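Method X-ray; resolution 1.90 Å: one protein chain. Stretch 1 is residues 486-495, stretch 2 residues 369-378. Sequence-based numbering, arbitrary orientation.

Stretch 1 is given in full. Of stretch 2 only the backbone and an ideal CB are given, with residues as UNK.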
ATOM      1  N   MET A 486       6.902   6.248 -36.763  1.00 35.56           N
ATOM      2  CA  MET A 486       7.986   5.864 -35.879  1.00 36.74           C
ATOM      3  C   MET A 486       7.437   5.374 -34.545  1.00 35.43           C
ATOM      4  O   MET A 486       8.133   4.683 -33.795  1.00 34.97           O
ATOM      5  CB  MET A 486       8.957   7.024 -35.691  1.00 40.00           C
ATOM      6  CG  MET A 486       9.763   7.277 -36.954  1.00 47.81           C
ATOM      7  SD  MET A 486      10.993   8.550 -36.790  1.00 57.47           S
ATOM      8  CE  MET A 486       9.937   9.999 -36.678  1.00 56.57           C
ATOM      9  N   TYR A 487       6.191   5.735 -34.247  1.00 31.65           N
ATOM     10  CA  TYR A 487       5.565   5.260 -33.015  1.00 30.97           C
ATOM     11  C   TYR A 487       4.299   4.501 -33.368  1.00 29.77           C
ATOM     12  O   TYR A 487       4.364   3.315 -33.687  1.00 30.05           O
ATOM     13  CB  TYR A 487       5.239   6.401 -32.041  1.00 31.76           C
ATOM     14  CG  TYR A 487       4.842   5.874 -30.675  1.00 27.71           C
ATOM     15  CD1 TYR A 487       5.554   4.823 -30.090  1.00 29.60           C
ATOM     16  CD2 TYR A 487       3.729   6.373 -29.996  1.00 29.73           C
ATOM     17  CE1 TYR A 487       5.161   4.275 -28.867  1.00 32.59           C
ATOM     18  CE2 TYR A 487       3.327   5.831 -28.766  1.00 28.07           C
ATOM     19  CZ  TYR A 487       4.047   4.782 -28.212  1.00 31.04           C
ATOM     20  OH  TYR A 487       3.655   4.214 -27.014  1.00 28.84           O
ATOM     21  N   MET A 488       3.153   5.175 -33.326  1.00 29.24           N
ATOM     22  CA  MET A 488       1.886   4.533 -33.654  1.00 30.53           C
ATOM     23  C   MET A 488       0.777   5.571 -33.725  1.00 31.79           C
ATOM     24  O   MET A 488       0.990   6.738 -33.393  1.00 32.73           O
ATOM     25  CB  MET A 488       1.534   3.484 -32.593  1.00 31.27           C
ATOM     26  CG  MET A 488       1.256   4.066 -31.203  1.00 33.74           C
ATOM     27  SD  MET A 488       0.858   2.791 -29.974  1.00 32.56           S
ATOM     28  CE  MET A 488       2.464   2.082 -29.701  1.00 34.26           C
ATOM     29  N   ASP A 489      -0.406   5.152 -34.163  1.00 32.92           N
ATOM     30  CA  ASP A 489      -1.535   6.070 -34.256  1.00 37.25           C
ATOM     31  C   ASP A 489      -1.981   6.451 -32.857  1.00 37.74           C
ATOM     32  O   ASP A 489      -1.746   5.711 -31.895  1.00 37.09           O
ATOM     33  CB  ASP A 489      -2.730   5.427 -34.973  1.00 42.16           C
ATOM     34  CG  ASP A 489      -2.511   5.259 -36.467  1.00 48.15           C
ATOM     35  OD1 ASP A 489      -2.161   6.250 -37.148  1.00 51.97           O
ATOM     36  OD2 ASP A 489      -2.706   4.129 -36.962  1.00 52.24           O
ATOM     37  N   THR A 490      -2.626   7.606 -32.751  1.00 35.68           N
ATOM     38  CA  THR A 490      -3.146   8.075 -31.477  1.00 36.43           C
ATOM     39  C   THR A 490      -4.609   7.656 -31.446  1.00 36.73           C
ATOM     40  O   THR A 490      -5.317   7.790 -32.450  1.00 36.93           O
ATOM     41  CB  THR A 490      -3.043   9.595 -31.365  1.00 35.91           C
ATOM     42  OG1 THR A 490      -3.602  10.194 -32.537  1.00 37.98           O
ATOM     43  CG2 THR A 490      -1.591  10.019 -31.218  1.00 32.71           C
ATOM     44  N   VAL A 491      -5.057   7.140 -30.305  1.00 34.13           N
ATOM     45  CA  VAL A 491      -6.430   6.669 -30.168  1.00 34.70           C
ATOM     46  C   VAL A 491      -7.470   7.787 -30.030  1.00 34.29           C
ATOM     47  O   VAL A 491      -8.635   7.605 -30.386  1.00 34.85           O
ATOM     48  CB  VAL A 491      -6.558   5.699 -28.971  1.00 36.06           C
ATOM     49  CG1 VAL A 491      -6.350   6.443 -27.664  1.00 35.98           C
ATOM     50  CG2 VAL A 491      -7.910   5.013 -28.997  1.00 39.06           C
ATOM     51  N   VAL A 492      -7.045   8.936 -29.520  1.00 34.20           N
ATOM     52  CA  VAL A 492      -7.928  10.093 -29.361  1.00 36.14           C
ATOM     53  C   VAL A 492      -7.094  11.355 -29.451  1.00 35.63           C
ATOM     54  O   VAL A 492      -5.886  11.334 -29.219  1.00 35.95           O
ATOM     55  CB  VAL A 492      -8.591  10.175 -27.966  1.00 36.72           C
ATOM     56  CG1 VAL A 492      -9.755   9.225 -27.867  1.00 37.35           C
ATOM     57  CG2 VAL A 492      -7.541   9.896 -26.890  1.00 38.61           C
ATOM     58  N   PRO A 493      -7.729  12.472 -29.799  1.00 37.88           N
ATOM     59  CA  PRO A 493      -7.059  13.765 -29.896  1.00 38.85           C
ATOM     60  C   PRO A 493      -6.932  14.217 -28.446  1.00 39.40           C
ATOM     61  O   PRO A 493      -7.645  13.707 -27.579  1.00 40.42           O
ATOM     62  CB  PRO A 493      -8.065  14.604 -30.694  1.00 38.93           C
ATOM     63  CG  PRO A 493      -9.393  14.000 -30.275  1.00 38.93           C
ATOM     64  CD  PRO A 493      -9.072  12.537 -30.403  1.00 38.16           C
ATOM     65  N   LEU A 494      -6.017  15.128 -28.154  1.00 40.15           N
ATOM     66  CA  LEU A 494      -5.902  15.587 -26.786  1.00 42.13           C
ATOM     67  C   LEU A 494      -7.000  16.629 -26.667  1.00 44.81           C
ATOM     68  O   LEU A 494      -7.226  17.408 -27.598  1.00 44.29           O
ATOM     69  CB  LEU A 494      -4.529  16.202 -26.529  1.00 39.88           C
ATOM     70  CG  LEU A 494      -3.413  15.158 -26.516  1.00 39.63           C
ATOM     71  CD1 LEU A 494      -2.069  15.868 -26.492  1.00 40.78           C
ATOM     72  CD2 LEU A 494      -3.567  14.221 -25.315  1.00 38.78           C
ATOM     73  N   LYS A 495      -7.707  16.601 -25.546  1.00 46.29           N
ATOM     74  CA  LYS A 495      -8.786  17.527 -25.291  1.00 51.25           C
ATOM     75  C   LYS A 495      -8.346  18.988 -25.312  1.00 53.33           C
ATOM     76  O   LYS A 495      -9.145  19.842 -25.668  1.00 52.38           O
ATOM     77  CB  LYS A 495      -9.425  17.189 -23.957  1.00 54.21           C
ATOM     78  CG  LYS A 495     -10.690  17.942 -23.690  1.00 60.10           C
ATOM     79  CD  LYS A 495     -11.044  17.839 -22.236  1.00 64.79           C
ATOM     80  CE  LYS A 495     -11.698  19.121 -21.802  1.00 66.02           C
ATOM     81  NZ  LYS A 495     -12.938  18.888 -21.033  1.00 66.94           N
ATOM     82  N   UNK A 369      -1.128   0.213 -23.121  1.00 25.19           N
ATOM     83  CA  UNK A 369      -0.121   1.174 -23.552  1.00 27.59           C
ATOM     84  C   UNK A 369      -0.047   1.329 -25.073  1.00 27.32           C
ATOM     85  O   UNK A 369       1.035   1.247 -25.654  1.00 27.86           O
ATOM     86  CB  UNK A 369       1.249   0.755 -23.014  1.00 27.59           C
ATOM     87  N   UNK A 370      -1.196   1.554 -25.704  1.00 26.18           N
ATOM     88  CA  UNK A 370      -1.267   1.754 -27.153  1.00 29.04           C
ATOM     89  C   UNK A 370      -2.142   2.962 -27.463  1.00 28.71           C
ATOM     90  O   UNK A 370      -2.950   2.940 -28.400  1.00 29.17           O
ATOM     91  CB  UNK A 370      -1.811   0.506 -27.851  1.00 29.04           C
ATOM     92  N   UNK A 371      -1.995   4.015 -26.668  1.00 24.83           N
ATOM     93  CA  UNK A 371      -2.775   5.226 -26.880  1.00 25.48           C
ATOM     94  C   UNK A 371      -2.140   6.099 -27.960  1.00 26.40           C
ATOM     95  O   UNK A 371      -2.815   6.920 -28.584  1.00 28.62           O
ATOM     96  CB  UNK A 371      -2.907   6.010 -25.573  1.00 25.48           C
ATOM     97  N   UNK A 372      -0.840   5.923 -28.171  1.00 29.56           N
ATOM     98  CA  UNK A 372      -0.146   6.714 -29.171  1.00 29.69           C
ATOM     99  C   UNK A 372       0.576   7.897 -28.557  1.00 30.45           C
ATOM    100  O   UNK A 372       1.263   8.642 -29.243  1.00 27.51           O
ATOM    101  CB  UNK A 372      -1.132   7.201 -30.235  1.00 29.69           C
ATOM    102  N   UNK A 373       0.408   8.083 -27.253  1.00 29.00           N
ATOM    103  CA  UNK A 373       1.074   9.177 -26.554  1.00 29.05           C
ATOM    104  C   UNK A 373       2.113   8.541 -25.654  1.00 28.29           C
ATOM    105  O   UNK A 373       1.773   7.887 -24.669  1.00 29.08           O
ATOM    106  CB  UNK A 373       0.090  10.040 -25.761  1.00 29.05           C
ATOM    107  N   UNK A 374       3.400   8.713 -25.988  1.00 28.55           N
ATOM    108  CA  UNK A 374       4.494   8.137 -25.205  1.00 28.63           C
ATOM    109  C   UNK A 374       4.402   8.328 -23.692  1.00 27.62           C
ATOM    110  O   UNK A 374       4.573   7.368 -22.939  1.00 25.01           O
ATOM    111  CB  UNK A 374       5.815   8.738 -25.689  1.00 28.63           C
ATOM    112  N   UNK A 375       4.132   9.551 -23.246  1.00 25.96           N
ATOM    113  CA  UNK A 375       4.043   9.802 -21.809  1.00 26.74           C
ATOM    114  C   UNK A 375       3.037   8.861 -21.148  1.00 24.79           C
ATOM    115  O   UNK A 375       3.316   8.280 -20.095  1.00 24.38           O
ATOM    116  CB  UNK A 375       3.653  11.258 -21.547  1.00 26.74           C
ATOM    117  N   UNK A 376       1.874   8.708 -21.771  1.00 25.04           N
ATOM    118  CA  UNK A 376       0.834   7.828 -21.240  1.00 26.30           C
ATOM    119  C   UNK A 376       1.259   6.367 -21.321  1.00 26.59           C
ATOM    120  O   UNK A 376       1.281   5.658 -20.311  1.00 25.59           O
ATOM    121  CB  UNK A 376      -0.479   8.035 -21.997  1.00 26.30           C
ATOM    122  N   UNK A 377       1.618   5.928 -22.524  1.00 23.92           N
ATOM    123  CA  UNK A 377       2.000   4.537 -22.754  1.00 24.00           C
ATOM    124  C   UNK A 377       3.148   4.029 -21.900  1.00 23.23           C
ATOM    125  O   UNK A 377       3.096   2.905 -21.397  1.00 24.77           O
ATOM    126  CB  UNK A 377       2.373   4.358 -24.227  1.00 24.00           C
ATOM    127  N   UNK A 378       4.181   4.847 -21.736  1.00 22.54           N
ATOM    128  CA  UNK A 378       5.328   4.456 -20.928  1.00 22.04           C
ATOM    129  C   UNK A 378       4.872   4.184 -19.492  1.00 21.13           C
ATOM    130  O   UNK A 378       5.287   3.209 -18.872  1.00 22.75           O
ATOM    131  CB  UNK A 378       6.409   5.539 -20.959  1.00 22.04           C
TER

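Position 369 has phi/psi of 54/51, a left-handed conformation. Its CB points sideways, with nothing of stretch 1 within 5.5 Å. Glycine, asparagine or another small residue would suit. It is Ala369, whose O takes a water that also donates to Tyr487 OH.

At position 370 CA-to-CB points sideways. The ideal CB lies 4.1 Å from Met488 SD. Stretch 1 offers no charge here, so many side chains would fit, long or short. It is Lys370. Its chain leads away from stretch 1.

Position 371 points away overall, yet its ideal CB is 4.1 Å from Val491 CG1. The backbone O accepts a hydrogen bond from Val491 N at 2.8 Å, which any residue could provide. Small or branched side chains suit. It is Thr371. Its OG1 donates to a side-chain acceptor at position 377 and accepts from the backbone N of 373.

At position 372 the ideal CB would point toward stretch 1. It would clash with Asp489 O at 2.3 Å and Thr490 CA at 2.5 Å. Phi/psi of 98/-4 would also jam it against the preceding carbonyl. Glycine alone fits, and it is Gly372. Its bare CA approaches Asp489 O at 3.3 Å, a CA-H...O contact.

Position 373 directs its CB away, just before a helix. Still, Thr490 CG2, Leu494 and the acceptor Val492 O leave a slot that a long side chain could turn back to reach. A flat ring with a donor at its tip would suit especially well. It is Tyr373, with chi1 m. Thr490 CG2 and Leu494 CD2 cover opposite faces of the ring, each 4.0 Å from its centroid. At the ring edge, OH donates to Val492 O at 2.5 Å.

Position 374 starts the helix. Its CB points sideways, 4.9 Å from Tyr487 CE2. A compact apolar residue suits, and proline is common in a first turn. It is Pro374, whose CG lies over one face of the Tyr487 ring, 4.3 Å from the centroid.

Positions 375 and 376 are helical and have no contact with stretch 1, so many residues would serve. They are Leu375 and Ile376.

Position 377 points toward stretch 1, its ideal CB a tight 3.1 Å from Tyr487 OH. A short acceptor suits. It is Asp377. OD2 accepts from Tyr487 OH at 2.5 Å; OD1 accepts from Thr371 OG1 at 2.7 Å. The carboxylate thus ties the turn to stretch 1.

Position 378 is helical, its CB sideways and out of contact, so many residues would serve. It is Ala378.

Stretch 2 (369-378) AKTGYPLIDA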
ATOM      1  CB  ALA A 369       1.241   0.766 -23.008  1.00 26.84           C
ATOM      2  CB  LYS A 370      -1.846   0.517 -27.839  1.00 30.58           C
ATOM      3  CG  LYS A 370      -0.967  -0.712 -27.729  1.00 34.91           C
ATOM      4  CD  LYS A 370      -1.747  -1.953 -28.107  1.00 42.93           C
ATOM      5  CE  LYS A 370      -0.971  -3.223 -27.786  1.00 51.06           C
ATOM      6  NZ  LYS A 370      -1.857  -4.432 -27.806  1.00 55.52           N
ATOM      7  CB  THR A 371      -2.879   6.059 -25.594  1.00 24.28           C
ATOM      8  OG1 THR A 371      -1.584   6.572 -25.255  1.00 23.91           O
ATOM      9  CG2 THR A 371      -3.406   5.191 -24.437  1.00 23.14           C
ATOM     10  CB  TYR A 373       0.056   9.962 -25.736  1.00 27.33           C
ATOM     11  CG  TYR A 373      -0.951  10.663 -26.605  1.00 30.27           C
ATOM     12  CD1 TYR A 373      -0.637  11.866 -27.228  1.00 32.37           C
ATOM     13  CD2 TYR A 373      -2.211  10.115 -26.827  1.00 31.79           C
ATOM     14  CE1 TYR A 373      -1.552  12.511 -28.047  1.00 31.78           C
ATOM     15  CE2 TYR A 373      -3.134  10.752 -27.650  1.00 33.61           C
ATOM     16  CZ  TYR A 373      -2.797  11.950 -28.254  1.00 32.96           C
ATOM     17  OH  TYR A 373      -3.708  12.599 -29.056  1.00 32.43           O
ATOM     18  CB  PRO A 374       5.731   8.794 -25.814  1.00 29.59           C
ATOM     19  CG  PRO A 374       5.329   8.928 -27.269  1.00 30.73           C
ATOM     20  CD  PRO A 374       3.926   9.472 -27.139  1.00 30.88           C
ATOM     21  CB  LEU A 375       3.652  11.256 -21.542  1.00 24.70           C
ATOM     22  CG  LEU A 375       3.691  11.666 -20.066  1.00 28.90           C
ATOM     23  CD1 LEU A 375       5.041  11.311 -19.462  1.00 27.76           C
ATOM     24  CD2 LEU A 375       3.418  13.158 -19.942  1.00 26.55           C
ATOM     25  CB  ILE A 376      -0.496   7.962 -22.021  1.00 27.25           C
ATOM     26  CG1 ILE A 376      -0.979   9.419 -22.013  1.00 26.70           C
ATOM     27  CG2 ILE A 376      -1.556   7.028 -21.412  1.00 23.97           C
ATOM     28  CD1 ILE A 376      -1.132  10.033 -20.620  1.00 24.58           C
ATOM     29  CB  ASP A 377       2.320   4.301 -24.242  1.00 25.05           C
ATOM     30  CG  ASP A 377       1.122   4.565 -25.143  1.00 29.73           C
ATOM     31  OD1 ASP A 377      -0.025   4.431 -24.656  1.00 26.80           O
ATOM     32  OD2 ASP A 377       1.321   4.895 -26.337  1.00 27.83           O
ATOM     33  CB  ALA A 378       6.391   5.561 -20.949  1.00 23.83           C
TER
HETATM   34  O   HOH W   1       3.565   1.567 -26.624  1.00 32.90           O
HETATM   35  O   HOH W   2      -2.579   3.184 -31.178  1.00 37.47           O
HETATM   36  O   HOH W   3       1.758   8.868 -31.990  1.00 37.89           O
HETATM   37  O   HOH W   4      -3.827  15.599 -30.398  1.00 46.68           O
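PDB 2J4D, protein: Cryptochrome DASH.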